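Local structure of adhesion G-protein coupled receptor G6 (Danio rerio, 6V55) at residues 291-296 and 301-306; 161-166 and 268-273; 563-568 and 680-685. The protein is an adhesion G-protein-coupled receptor linked to myelination, whose calcium-binding extracellular region probably takes part in cell adhesion and in control of receptor signalling. All coordinates share one frame; numbering follows the deposited sequence.

Contact 1 (291-296 and 301-306); sequences DTVGNV and HSYWTI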
ATOM      1  N   ASP A 291     -22.399 -28.544  -1.473  1.00 69.82           N
ATOM      2  CA  ASP A 291     -22.521 -27.116  -1.730  1.00 68.55           C
ATOM      3  C   ASP A 291     -23.902 -26.713  -2.234  1.00 65.45           C
ATOM      4  O   ASP A 291     -24.142 -25.521  -2.427  1.00 63.52           O
ATOM      5  CB  ASP A 291     -21.460 -26.683  -2.752  1.00 75.74           C
ATOM      6  CG  ASP A 291     -20.909 -25.291  -2.478  1.00 83.50           C
ATOM      7  OD1 ASP A 291     -20.794 -24.917  -1.291  1.00 86.60           O
ATOM      8  OD2 ASP A 291     -20.591 -24.568  -3.452  1.00 86.16           O
ATOM      9  N   THR A 292     -24.807 -27.671  -2.462  1.00 68.33           N
ATOM     10  CA  THR A 292     -26.135 -27.380  -3.004  1.00 67.06           C
ATOM     11  C   THR A 292     -27.041 -26.750  -1.952  1.00 67.20           C
ATOM     12  O   THR A 292     -27.084 -27.191  -0.797  1.00 65.97           O
ATOM     13  CB  THR A 292     -26.798 -28.650  -3.545  1.00 63.47           C
ATOM     14  OG1 THR A 292     -26.506 -29.755  -2.677  1.00 64.56           O
ATOM     15  CG2 THR A 292     -26.334 -28.955  -4.964  1.00 59.73           C
ATOM     16  N   VAL A 293     -27.782 -25.725  -2.373  1.00 65.68           N
ATOM     17  CA  VAL A 293     -28.548 -24.909  -1.438  1.00 64.31           C
ATOM     18  C   VAL A 293     -29.813 -25.651  -1.018  1.00 58.87           C
ATOM     19  O   VAL A 293     -30.483 -26.291  -1.839  1.00 54.34           O
ATOM     20  CB  VAL A 293     -28.853 -23.549  -2.089  1.00 63.84           C
ATOM     21  CG1 VAL A 293     -29.459 -22.572  -1.102  1.00 64.05           C
ATOM     22  CG2 VAL A 293     -27.573 -22.971  -2.676  1.00 63.87           C
ATOM     23  N   GLY A 294     -30.121 -25.605   0.279  1.00 54.25           N
ATOM     24  CA  GLY A 294     -31.353 -26.194   0.766  1.00 47.18           C
ATOM     25  C   GLY A 294     -32.548 -25.323   0.425  1.00 45.89           C
ATOM     26  O   GLY A 294     -32.505 -24.100   0.536  1.00 49.94           O
ATOM     27  N   ASN A 295     -33.637 -25.977   0.021  1.00 45.04           N
ATOM     28  CA  ASN A 295     -34.798 -25.307  -0.567  1.00 39.91           C
ATOM     29  C   ASN A 295     -35.624 -24.536   0.438  1.00 37.20           C
ATOM     30  O   ASN A 295     -36.340 -23.610   0.057  1.00 39.64           O
ATOM     31  CB  ASN A 295     -35.726 -26.323  -1.221  1.00 43.15           C
ATOM     32  CG  ASN A 295     -35.753 -26.175  -2.696  1.00 49.91           C
ATOM     33  OD1 ASN A 295     -35.045 -25.324  -3.254  1.00 54.88           O
ATOM     34  ND2 ASN A 295     -36.564 -26.988  -3.358  1.00 47.57           N
ATOM     35  N   VAL A 296     -35.628 -24.970   1.684  1.00 39.34           N
ATOM     36  CA  VAL A 296     -36.310 -24.284   2.765  1.00 29.73           C
ATOM     37  C   VAL A 296     -35.304 -23.725   3.741  1.00 39.88           C
ATOM     38  O   VAL A 296     -35.309 -22.531   4.038  1.00 42.31           O
ATOM     39  CB  VAL A 296     -37.308 -25.223   3.471  1.00 30.52           C
ATOM     40  CG1 VAL A 296     -38.005 -24.492   4.595  1.00 30.80           C
ATOM     41  CG2 VAL A 296     -38.294 -25.784   2.466  1.00 30.82           C
ATOM     42  N   HIS A 301     -25.752 -18.332   7.118  1.00 40.06           N
ATOM     43  CA  HIS A 301     -26.010 -17.605   8.353  1.00 35.17           C
ATOM     44  C   HIS A 301     -27.319 -16.832   8.334  1.00 30.87           C
ATOM     45  O   HIS A 301     -27.924 -16.663   9.400  1.00 33.42           O
ATOM     46  CB  HIS A 301     -24.879 -16.637   8.627  1.00 39.14           C
ATOM     47  CG  HIS A 301     -23.655 -17.287   9.165  1.00 41.23           C
ATOM     48  ND1 HIS A 301     -23.517 -17.615  10.498  1.00 41.55           N
ATOM     49  CD2 HIS A 301     -22.500 -17.651   8.559  1.00 40.98           C
ATOM     50  CE1 HIS A 301     -22.330 -18.163  10.687  1.00 41.04           C
ATOM     51  NE2 HIS A 301     -21.693 -18.198   9.527  1.00 41.34           N
ATOM     52  N   SER A 302     -27.800 -16.434   7.145  1.00 25.54           N
ATOM     53  CA  SER A 302     -29.077 -15.737   7.019  1.00 30.62           C
ATOM     54  C   SER A 302     -30.286 -16.608   7.392  1.00 38.67           C
ATOM     55  O   SER A 302     -31.358 -16.055   7.673  1.00 40.16           O
ATOM     56  CB  SER A 302     -29.241 -15.216   5.586  1.00 30.57           C
ATOM     57  OG  SER A 302     -29.066 -16.251   4.627  1.00 31.42           O
ATOM     58  N   TYR A 303     -30.130 -17.945   7.422  1.00 39.55           N
ATOM     59  CA  TYR A 303     -31.192 -18.894   7.756  1.00 35.74           C
ATOM     60  C   TYR A 303     -31.277 -19.240   9.245  1.00 32.50           C
ATOM     61  O   TYR A 303     -32.262 -19.864   9.653  1.00 28.62           O
ATOM     62  CB  TYR A 303     -30.995 -20.205   6.978  1.00 27.64           C
ATOM     63  CG  TYR A 303     -31.218 -20.151   5.473  1.00 28.57           C
ATOM     64  CD1 TYR A 303     -30.221 -19.718   4.612  1.00 28.92           C
ATOM     65  CD2 TYR A 303     -32.417 -20.581   4.911  1.00 31.96           C
ATOM     66  CE1 TYR A 303     -30.418 -19.687   3.229  1.00 26.46           C
ATOM     67  CE2 TYR A 303     -32.630 -20.549   3.529  1.00 29.69           C
ATOM     68  CZ  TYR A 303     -31.621 -20.106   2.702  1.00 26.90           C
ATOM     69  OH  TYR A 303     -31.835 -20.101   1.347  1.00 30.03           O
ATOM     70  N   TRP A 304     -30.281 -18.862  10.061  1.00 34.44           N
ATOM     71  CA  TRP A 304     -30.121 -19.393  11.416  1.00 34.58           C
ATOM     72  C   TRP A 304     -29.865 -18.284  12.435  1.00 37.08           C
ATOM     73  O   TRP A 304     -29.420 -17.185  12.097  1.00 39.59           O
ATOM     74  CB  TRP A 304     -28.945 -20.391  11.493  1.00 34.20           C
ATOM     75  CG  TRP A 304     -29.106 -21.646  10.682  1.00 33.48           C
ATOM     76  CD1 TRP A 304     -28.747 -21.843   9.372  1.00 33.71           C
ATOM     77  CD2 TRP A 304     -29.664 -22.882  11.131  1.00 30.06           C
ATOM     78  NE1 TRP A 304     -29.059 -23.129   8.977  1.00 29.82           N
ATOM     79  CE2 TRP A 304     -29.618 -23.787  10.042  1.00 30.08           C
ATOM     80  CE3 TRP A 304     -30.201 -23.312  12.348  1.00 29.62           C
ATOM     81  CZ2 TRP A 304     -30.081 -25.095  10.142  1.00 30.32           C
ATOM     82  CZ3 TRP A 304     -30.675 -24.605  12.443  1.00 30.71           C
ATOM     83  CH2 TRP A 304     -30.616 -25.483  11.345  1.00 31.51           C
ATOM     84  N   THR A 305     -30.143 -18.592  13.707  1.00 38.84           N
ATOM     85  CA  THR A 305     -29.585 -17.855  14.845  1.00 41.30           C
ATOM     86  C   THR A 305     -28.729 -18.839  15.630  1.00 48.63           C
ATOM     87  O   THR A 305     -29.233 -19.585  16.477  1.00 50.23           O
ATOM     88  CB  THR A 305     -30.649 -17.247  15.754  1.00 37.12           C
ATOM     89  OG1 THR A 305     -31.331 -18.286  16.471  1.00 44.40           O
ATOM     90  CG2 THR A 305     -31.630 -16.462  14.951  1.00 28.83           C
ATOM     91  N   ILE A 306     -27.438 -18.840  15.337  1.00 50.96           N
ATOM     92  CA  ILE A 306     -26.453 -19.632  16.056  1.00 48.55           C
ATOM     93  C   ILE A 306     -25.408 -18.660  16.583  1.00 55.42           C
ATOM     94  O   ILE A 306     -24.801 -17.922  15.796  1.00 56.11           O
ATOM     95  CB  ILE A 306     -25.800 -20.696  15.160  1.00 43.21           C
ATOM     96  CG1 ILE A 306     -26.847 -21.683  14.645  1.00 42.27           C
ATOM     97  CG2 ILE A 306     -24.705 -21.428  15.919  1.00 43.68           C
ATOM     98  CD1 ILE A 306     -26.391 -22.420  13.411  1.00 40.89           C
TER
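Val296 and Tyr303 mark the closest approach of the two backbones, with their CA atoms 9.0 Å apart, too far for main-chain pairing between the segments. Residues 291-296 run as an irregular loop, whereas 301-303 form a short 3-10 turn in which Trp304 N donates to His301 O at 3.3 Å. Only four residues separate the segments, and they bring the chain round so that 301-303 faces the loop. The side chain of Tyr303 leaves the backbone toward the loop; with CG beside the backbone N and anti to the carbonyl carbon (chi1 -69°), the ring extends across to it. There the ring meets main chain more than side chain. Val296 O lies at the ring edge, close to the ring plane, 3.4 Å from Tyr303 CE2 and slightly farther from CD2, while the Val296 side chain points away. The phenol oxygen, Tyr303 OH, lies near Gly294 O (4.1 Å) and near Val293 CG1 (4.2 Å). Outside the pair, Gly294 N is bonded to Asp298 OD1 and Val296 is tied through its backbone to Leu275; Ile138 also packs against Tyr303. The contact joins the loop after helix 282-286 to the 3-10 segment leading into strand 304-305, within the pentraxin-family region. The chemistry is modest: a carbonyl oxygen facing slightly positive ring hydrogens would be mildly favourable, whereas Tyr303 OH is too far from Gly294 O for a direct bond.

Contact 2 (161-166 and 268-273); sequences ETIFTL and GFIYNF
Phe164 and Phe273 meet inside the beta sandwich of the pentraxin-family region, a fold of the concanavalin clan, and join its two sheets: strand 161-167 belongs to the five-stranded one and strand 268-276 to the six-stranded one. Both side chains leave the backbone toward the interior between the sheets. In Phe164 a chi1 of 59° tucks CG between the backbone N and the carbonyl carbon, which turns a face of the ring to the opposing strand. CB lies 3.8 Å from Phe273 CZ, and CG comes to 3.7 Å from the same atom. On one flank of the ring CD2 makes the tightest approach, 3.5 Å to Phe273 CE2, with CE2 beyond it 4.2 Å from that Phe273 CE2. CD1, on the other flank, is 4.2 Å from Phe273 CZ. The partner ring therefore presses its edge against the CB end of the Phe164 face rather than its centre. This is an offset edge-to-face pair, with centroids 5.3 Å apart and planes at 71°. Phe273 reaches over in an extended pose, its CG anti to the backbone N (chi1 -169°), and delivers CE2 and CZ as the leading atoms. Val148 of strand 145-154 and Leu249 of strand 248-251 touch both phenylalanines and help enclose the pair. A classic beta bulge at Ile163 and Phe164, both facing Phe177, interrupts the regular strand where the chain turns a corner. Beside the rings, Ile163 and Ile270 add a looser apolar touch between sheets, in which Ile163 CG2 stands 4.4 Å from Ile270 CD1.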
ATOM      1  N   GLU A 161     -31.127 -39.291  22.963  1.00 77.09           N
ATOM      2  CA  GLU A 161     -30.448 -38.100  22.475  1.00 74.58           C
ATOM      3  C   GLU A 161     -31.154 -37.635  21.203  1.00 72.12           C
ATOM      4  O   GLU A 161     -31.650 -38.460  20.432  1.00 75.74           O
ATOM      5  CB  GLU A 161     -28.956 -38.384  22.229  1.00 76.44           C
ATOM      6  CG  GLU A 161     -28.616 -39.719  21.562  1.00 78.53           C
ATOM      7  CD  GLU A 161     -27.118 -40.064  21.650  1.00 86.89           C
ATOM      8  OE1 GLU A 161     -26.329 -39.241  22.160  1.00 91.21           O
ATOM      9  OE2 GLU A 161     -26.712 -41.151  21.188  1.00 89.73           O
ATOM     10  N   THR A 162     -31.218 -36.312  20.993  1.00 61.68           N
ATOM     11  CA  THR A 162     -31.952 -35.729  19.869  1.00 52.40           C
ATOM     12  C   THR A 162     -31.018 -35.016  18.894  1.00 43.54           C
ATOM     13  O   THR A 162     -30.026 -34.414  19.300  1.00 42.61           O
ATOM     14  CB  THR A 162     -33.007 -34.730  20.353  1.00 51.04           C
ATOM     15  OG1 THR A 162     -32.360 -33.613  20.976  1.00 47.33           O
ATOM     16  CG2 THR A 162     -33.949 -35.377  21.345  1.00 50.79           C
ATOM     17  N   ILE A 163     -31.358 -35.052  17.598  1.00 39.28           N
ATOM     18  CA  ILE A 163     -30.509 -34.495  16.551  1.00 40.59           C
ATOM     19  C   ILE A 163     -31.128 -33.260  15.896  1.00 43.51           C
ATOM     20  O   ILE A 163     -30.438 -32.244  15.724  1.00 45.38           O
ATOM     21  CB  ILE A 163     -30.130 -35.572  15.502  1.00 34.38           C
ATOM     22  CG1 ILE A 163     -29.403 -36.716  16.221  1.00 37.63           C
ATOM     23  CG2 ILE A 163     -29.255 -35.009  14.368  1.00 33.55           C
ATOM     24  CD1 ILE A 163     -28.926 -37.835  15.338  1.00 36.40           C
ATOM     25  N   PHE A 164     -32.419 -33.293  15.538  1.00 40.88           N
ATOM     26  CA  PHE A 164     -33.124 -32.028  15.298  1.00 39.37           C
ATOM     27  C   PHE A 164     -34.561 -32.133  15.788  1.00 37.50           C
ATOM     28  O   PHE A 164     -35.088 -33.232  15.986  1.00 42.20           O
ATOM     29  CB  PHE A 164     -33.081 -31.555  13.824  1.00 39.30           C
ATOM     30  CG  PHE A 164     -33.677 -32.515  12.817  1.00 43.85           C
ATOM     31  CD1 PHE A 164     -35.021 -32.423  12.440  1.00 42.35           C
ATOM     32  CD2 PHE A 164     -32.865 -33.453  12.178  1.00 47.05           C
ATOM     33  CE1 PHE A 164     -35.549 -33.288  11.497  1.00 42.70           C
ATOM     34  CE2 PHE A 164     -33.385 -34.307  11.205  1.00 46.33           C
ATOM     35  CZ  PHE A 164     -34.728 -34.243  10.884  1.00 43.57           C
ATOM     36  N   THR A 165     -35.196 -30.970  15.970  1.00 34.93           N
ATOM     37  CA  THR A 165     -36.570 -30.900  16.467  1.00 36.81           C
ATOM     38  C   THR A 165     -37.339 -29.775  15.783  1.00 38.47           C
ATOM     39  O   THR A 165     -36.954 -28.602  15.867  1.00 40.45           O
ATOM     40  CB  THR A 165     -36.601 -30.706  17.985  1.00 35.83           C
ATOM     41  OG1 THR A 165     -35.971 -31.824  18.610  1.00 36.16           O
ATOM     42  CG2 THR A 165     -38.040 -30.596  18.490  1.00 36.48           C
ATOM     43  N   LEU A 166     -38.442 -30.139  15.132  1.00 39.24           N
ATOM     44  CA  LEU A 166     -39.425 -29.203  14.591  1.00 39.90           C
ATOM     45  C   LEU A 166     -40.660 -29.228  15.493  1.00 46.94           C
ATOM     46  O   LEU A 166     -41.383 -30.230  15.541  1.00 48.38           O
ATOM     47  CB  LEU A 166     -39.787 -29.580  13.159  1.00 37.91           C
ATOM     48  CG  LEU A 166     -40.918 -28.834  12.453  1.00 38.35           C
ATOM     49  CD1 LEU A 166     -40.732 -27.323  12.506  1.00 38.10           C
ATOM     50  CD2 LEU A 166     -41.029 -29.335  11.020  1.00 37.79           C
ATOM     51  N   GLY A 268     -22.054 -33.227  20.694  1.00 62.57           N
ATOM     52  CA  GLY A 268     -21.113 -33.264  19.575  1.00 63.18           C
ATOM     53  C   GLY A 268     -21.318 -32.115  18.594  1.00 63.18           C
ATOM     54  O   GLY A 268     -21.813 -31.049  18.961  1.00 61.94           O
ATOM     55  N   PHE A 269     -20.911 -32.390  17.347  1.00 63.18           N
ATOM     56  CA  PHE A 269     -20.837 -31.449  16.235  1.00 65.76           C
ATOM     57  C   PHE A 269     -21.856 -31.793  15.148  1.00 62.51           C
ATOM     58  O   PHE A 269     -22.113 -32.968  14.877  1.00 62.65           O
ATOM     59  CB  PHE A 269     -19.448 -31.470  15.576  1.00 72.45           C
ATOM     60  CG  PHE A 269     -18.316 -30.981  16.425  1.00 81.22           C
ATOM     61  CD1 PHE A 269     -17.014 -31.361  16.093  1.00 81.11           C
ATOM     62  CD2 PHE A 269     -18.523 -30.125  17.503  1.00 85.16           C
ATOM     63  CE1 PHE A 269     -15.941 -30.915  16.820  1.00 81.32           C
ATOM     64  CE2 PHE A 269     -17.450 -29.676  18.251  1.00 84.97           C
ATOM     65  CZ  PHE A 269     -16.150 -30.070  17.901  1.00 83.54           C
ATOM     66  N   ILE A 270     -22.388 -30.758  14.477  1.00 58.97           N
ATOM     67  CA  ILE A 270     -23.178 -30.912  13.255  1.00 50.17           C
ATOM     68  C   ILE A 270     -22.693 -29.916  12.198  1.00 42.96           C
ATOM     69  O   ILE A 270     -22.067 -28.894  12.500  1.00 43.61           O
ATOM     70  CB  ILE A 270     -24.700 -30.764  13.516  1.00 45.30           C
ATOM     71  CG1 ILE A 270     -25.547 -31.625  12.561  1.00 47.42           C
ATOM     72  CG2 ILE A 270     -25.119 -29.312  13.560  1.00 40.58           C
ATOM     73  CD1 ILE A 270     -27.039 -31.581  12.827  1.00 47.44           C
ATOM     74  N   TYR A 271     -22.950 -30.257  10.934  1.00 38.08           N
ATOM     75  CA  TYR A 271     -22.413 -29.499   9.810  1.00 36.48           C
ATOM     76  C   TYR A 271     -23.335 -29.702   8.622  1.00 31.58           C
ATOM     77  O   TYR A 271     -23.830 -30.811   8.420  1.00 35.11           O
ATOM     78  CB  TYR A 271     -20.971 -29.945   9.465  1.00 35.54           C
ATOM     79  CG  TYR A 271     -20.400 -29.385   8.174  1.00 34.62           C
ATOM     80  CD1 TYR A 271     -20.109 -30.217   7.074  1.00 36.33           C
ATOM     81  CD2 TYR A 271     -20.146 -28.030   8.057  1.00 31.73           C
ATOM     82  CE1 TYR A 271     -19.578 -29.679   5.877  1.00 37.49           C
ATOM     83  CE2 TYR A 271     -19.625 -27.484   6.890  1.00 34.01           C
ATOM     84  CZ  TYR A 271     -19.343 -28.304   5.795  1.00 38.78           C
ATOM     85  OH  TYR A 271     -18.830 -27.743   4.626  1.00 42.19           O
ATOM     86  N   ASN A 272     -23.572 -28.615   7.871  1.00 29.99           N
ATOM     87  CA  ASN A 272     -24.258 -28.613   6.564  1.00 33.86           C
ATOM     88  C   ASN A 272     -25.721 -29.085   6.639  1.00 37.95           C
ATOM     89  O   ASN A 272     -26.201 -29.840   5.784  1.00 38.65           O
ATOM     90  CB  ASN A 272     -23.468 -29.394   5.507  1.00 31.68           C
ATOM     91  CG  ASN A 272     -23.587 -28.764   4.142  1.00 30.78           C
ATOM     92  OD1 ASN A 272     -24.010 -27.609   4.019  1.00 33.36           O
ATOM     93  ND2 ASN A 272     -23.242 -29.515   3.105  1.00 29.96           N
ATOM     94  N   PHE A 273     -26.451 -28.585   7.644  1.00 36.18           N
ATOM     95  CA  PHE A 273     -27.855 -28.947   7.832  1.00 39.30           C
ATOM     96  C   PHE A 273     -28.715 -28.227   6.797  1.00 34.64           C
ATOM     97  O   PHE A 273     -28.779 -26.991   6.778  1.00 28.93           O
ATOM     98  CB  PHE A 273     -28.319 -28.601   9.249  1.00 42.89           C
ATOM     99  CG  PHE A 273     -29.669 -29.187   9.620  1.00 42.82           C
ATOM    100  CD1 PHE A 273     -30.857 -28.482   9.380  1.00 41.70           C
ATOM    101  CD2 PHE A 273     -29.744 -30.413  10.245  1.00 42.82           C
ATOM    102  CE1 PHE A 273     -32.084 -29.014   9.717  1.00 41.38           C
ATOM    103  CE2 PHE A 273     -30.977 -30.947  10.595  1.00 44.84           C
ATOM    104  CZ  PHE A 273     -32.148 -30.243  10.331  1.00 41.63           C
TER

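Contact 3 (563-568 and 680-685); sequences TIISNV and TGLFQD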
ATOM      1  N   THR A 563      10.765  25.012 -15.043  1.00 20.69           N
ATOM      2  CA  THR A 563      10.096  24.554 -13.852  1.00 22.80           C
ATOM      3  C   THR A 563      11.036  23.925 -12.844  1.00 23.93           C
ATOM      4  O   THR A 563      10.608  23.710 -11.704  1.00 27.57           O
ATOM      5  CB  THR A 563       8.967  23.607 -14.228  1.00 29.22           C
ATOM      6  OG1 THR A 563       9.499  22.410 -14.805  1.00 22.53           O
ATOM      7  CG2 THR A 563       8.081  24.282 -15.253  1.00 32.69           C
ATOM      8  N   ILE A 564      12.277  23.599 -13.226  1.00 23.74           N
ATOM      9  CA  ILE A 564      13.307  23.406 -12.207  1.00 17.39           C
ATOM     10  C   ILE A 564      13.484  24.694 -11.425  1.00 20.84           C
ATOM     11  O   ILE A 564      13.341  24.699 -10.200  1.00 30.14           O
ATOM     12  CB  ILE A 564      14.628  22.921 -12.829  1.00 12.55           C
ATOM     13  CG1 ILE A 564      14.343  21.597 -13.520  1.00 15.85           C
ATOM     14  CG2 ILE A 564      15.645  22.703 -11.760  1.00 13.02           C
ATOM     15  CD1 ILE A 564      15.397  21.092 -14.489  1.00 17.86           C
ATOM     16  N   ILE A 565      13.612  25.819 -12.138  1.00 17.51           N
ATOM     17  CA  ILE A 565      13.870  27.122 -11.513  1.00 16.44           C
ATOM     18  C   ILE A 565      12.634  27.651 -10.773  1.00 19.23           C
ATOM     19  O   ILE A 565      12.762  28.273  -9.709  1.00 25.94           O
ATOM     20  CB  ILE A 565      14.380  28.109 -12.586  1.00 11.63           C
ATOM     21  CG1 ILE A 565      15.533  27.480 -13.392  1.00 11.40           C
ATOM     22  CG2 ILE A 565      14.854  29.402 -11.961  1.00 12.70           C
ATOM     23  CD1 ILE A 565      16.839  27.259 -12.625  1.00 11.74           C
ATOM     24  N   SER A 566      11.429  27.378 -11.288  1.00 13.95           N
ATOM     25  CA  SER A 566      10.198  27.733 -10.578  1.00 17.25           C
ATOM     26  C   SER A 566      10.043  26.963  -9.270  1.00 25.05           C
ATOM     27  O   SER A 566       9.577  27.529  -8.271  1.00 26.32           O
ATOM     28  CB  SER A 566       8.987  27.455 -11.455  1.00 17.42           C
ATOM     29  OG  SER A 566       7.775  27.803 -10.802  1.00 19.69           O
ATOM     30  N   ASN A 567      10.447  25.686  -9.259  1.00 25.15           N
ATOM     31  CA  ASN A 567      10.387  24.902  -8.039  1.00 22.41           C
ATOM     32  C   ASN A 567      11.453  25.321  -7.038  1.00 25.55           C
ATOM     33  O   ASN A 567      11.230  25.217  -5.826  1.00 32.22           O
ATOM     34  CB  ASN A 567      10.584  23.439  -8.348  1.00 21.73           C
ATOM     35  CG  ASN A 567       9.407  22.805  -8.999  1.00 20.96           C
ATOM     36  OD1 ASN A 567       8.359  23.426  -9.162  1.00 26.96           O
ATOM     37  ND2 ASN A 567       9.588  21.562  -9.439  1.00 16.40           N
ATOM     38  N   VAL A 568      12.624  25.781  -7.496  1.00 22.07           N
ATOM     39  CA  VAL A 568      13.572  26.299  -6.510  1.00 16.98           C
ATOM     40  C   VAL A 568      13.157  27.675  -6.019  1.00 17.79           C
ATOM     41  O   VAL A 568      13.617  28.096  -4.963  1.00 28.19           O
ATOM     42  CB  VAL A 568      15.047  26.344  -6.971  1.00 14.39           C
ATOM     43  CG1 VAL A 568      15.441  25.079  -7.723  1.00 14.26           C
ATOM     44  CG2 VAL A 568      15.394  27.590  -7.754  1.00 15.30           C
ATOM     45  N   THR A 680      10.490  36.271  -5.081  1.00 32.65           N
ATOM     46  CA  THR A 680      11.631  37.176  -4.994  1.00 33.66           C
ATOM     47  C   THR A 680      12.848  36.568  -4.319  1.00 30.37           C
ATOM     48  O   THR A 680      13.808  37.293  -4.054  1.00 29.38           O
ATOM     49  CB  THR A 680      11.254  38.464  -4.256  1.00 36.47           C
ATOM     50  OG1 THR A 680      11.271  38.231  -2.838  1.00 38.45           O
ATOM     51  CG2 THR A 680       9.881  38.971  -4.689  1.00 37.79           C
ATOM     52  N   GLY A 681      12.858  35.263  -4.065  1.00 30.57           N
ATOM     53  CA  GLY A 681      13.926  34.680  -3.260  1.00 27.94           C
ATOM     54  C   GLY A 681      15.250  34.489  -3.979  1.00 28.03           C
ATOM     55  O   GLY A 681      16.223  34.067  -3.344  1.00 26.87           O
ATOM     56  N   LEU A 682      15.299  34.727  -5.284  1.00 31.10           N
ATOM     57  CA  LEU A 682      16.548  34.660  -6.027  1.00 29.67           C
ATOM     58  C   LEU A 682      17.281  35.999  -6.059  1.00 26.98           C
ATOM     59  O   LEU A 682      18.380  36.074  -6.625  1.00 27.53           O
ATOM     60  CB  LEU A 682      16.283  34.167  -7.467  1.00 25.56           C
ATOM     61  CG  LEU A 682      15.622  32.796  -7.739  1.00 19.99           C
ATOM     62  CD1 LEU A 682      15.159  32.695  -9.186  1.00 12.77           C
ATOM     63  CD2 LEU A 682      16.569  31.643  -7.417  1.00 13.67           C
ATOM     64  N   PHE A 683      16.716  37.050  -5.463  1.00 21.92           N
ATOM     65  CA  PHE A 683      17.261  38.399  -5.574  1.00 24.12           C
ATOM     66  C   PHE A 683      17.600  38.983  -4.205  1.00 26.37           C
ATOM     67  O   PHE A 683      17.384  40.175  -3.941  1.00 29.16           O
ATOM     68  CB  PHE A 683      16.290  39.317  -6.315  1.00 24.55           C
ATOM     69  CG  PHE A 683      15.933  38.848  -7.697  1.00 20.57           C
ATOM     70  CD1 PHE A 683      14.790  38.079  -7.909  1.00 16.73           C
ATOM     71  CD2 PHE A 683      16.731  39.186  -8.790  1.00 16.88           C
ATOM     72  CE1 PHE A 683      14.449  37.650  -9.177  1.00 13.56           C
ATOM     73  CE2 PHE A 683      16.390  38.755 -10.069  1.00 17.15           C
ATOM     74  CZ  PHE A 683      15.244  37.982 -10.256  1.00 14.23           C
ATOM     75  N   GLN A 684      18.162  38.156  -3.329  1.00 26.29           N
ATOM     76  CA  GLN A 684      18.490  38.584  -1.976  1.00 31.04           C
ATOM     77  C   GLN A 684      19.717  39.491  -1.960  1.00 31.36           C
ATOM     78  O   GLN A 684      20.695  39.259  -2.679  1.00 30.04           O
ATOM     79  CB  GLN A 684      18.720  37.363  -1.091  1.00 32.33           C
ATOM     80  CG  GLN A 684      17.501  36.464  -1.046  1.00 35.72           C
ATOM     81  CD  GLN A 684      17.692  35.270  -0.158  1.00 41.53           C
ATOM     82  OE1 GLN A 684      18.348  35.359   0.875  1.00 46.09           O
ATOM     83  NE2 GLN A 684      17.087  34.149  -0.529  1.00 42.21           N
ATOM     84  N   ASP A 685      19.647  40.538  -1.138  1.00 32.18           N
ATOM     85  CA  ASP A 685      20.686  41.561  -1.036  1.00 32.33           C
ATOM     86  C   ASP A 685      20.832  41.898   0.442  1.00 35.71           C
ATOM     87  O   ASP A 685      19.908  42.462   1.044  1.00 36.71           O
ATOM     88  CB  ASP A 685      20.308  42.800  -1.851  1.00 30.92           C
ATOM     89  CG  ASP A 685      21.495  43.696  -2.188  1.00 33.52           C
ATOM     90  OD1 ASP A 685      22.498  43.730  -1.444  1.00 35.53           O
ATOM     91  OD2 ASP A 685      21.409  44.405  -3.218  1.00 34.46           O
TER
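Leu682 reaches helix 555-568 through two torsions: chi1 of -59° places CG anti to the carbonyl carbon and beside the backbone N, and chi2 of 166° extends CD1 away from CA. The side chain already leaves the backbone toward the helix, so the two methyl groups spread over its surface and each finds a separate partner. CD1 rests 4.3 Å from Ile565 CG2, while CD2 lies 4.2 Å from Val568 CG2. Ile565 and Val568 are three residues apart on the helix and so display their methyls on much the same flank; the fork of the leucine straddles the pair. The touches are ordinary van der Waals contacts between branched aliphatic groups, and the CA atoms of Val568 and Leu682 stay 8.9 Å apart. The architecture matches the GAIN domain of adhesion receptors, in which a helical part packs against a beta sandwich whose last strands carry the GPS motif: helix 555-568 comes from the helical part, and 680-685 is a loop leaving sandwich strand 671-677. Helix 573-593 flanks the contact as well, with Val587 on Ile565 and Gln576 on Leu682, and Val544 of helix 534-550 also touches Ile565. The loop carries the leucine on a type I beta turn from Thr680 to Phe683, closed by Phe683 N to Thr680 O at 3.2 Å. A side-chain bond bridges back across this turn: Gln684 NE2 donates to Gly681 O at 2.9 Å with a fairly straight N-H...O angle of 158°, the donor standing somewhat tilted from the carbonyl plane. The same nitrogen also bonds to Glu573 O, linking the turn to helix 573-593.

From the N terminus, contact 2 opens first at 161-166 and closes at 268-273 after a long, strand-rich excursion, joining the two sheets of the pentraxin-family sandwich. Contact 1 follows shortly, a short loop closure between 291-296 and 301-306. Contact 3 comes last and closes a loop of 111 residues between a helix and a turn in the GAIN-like region. The three are in series: none nests in or crosses another. Contacts 1 and 2 adjoin through Trp304 CZ2, 3.6 Å from Phe273 CD1, whereas contact 3 lies across the chain's centre, its centre about 70 Å from that of contact 1.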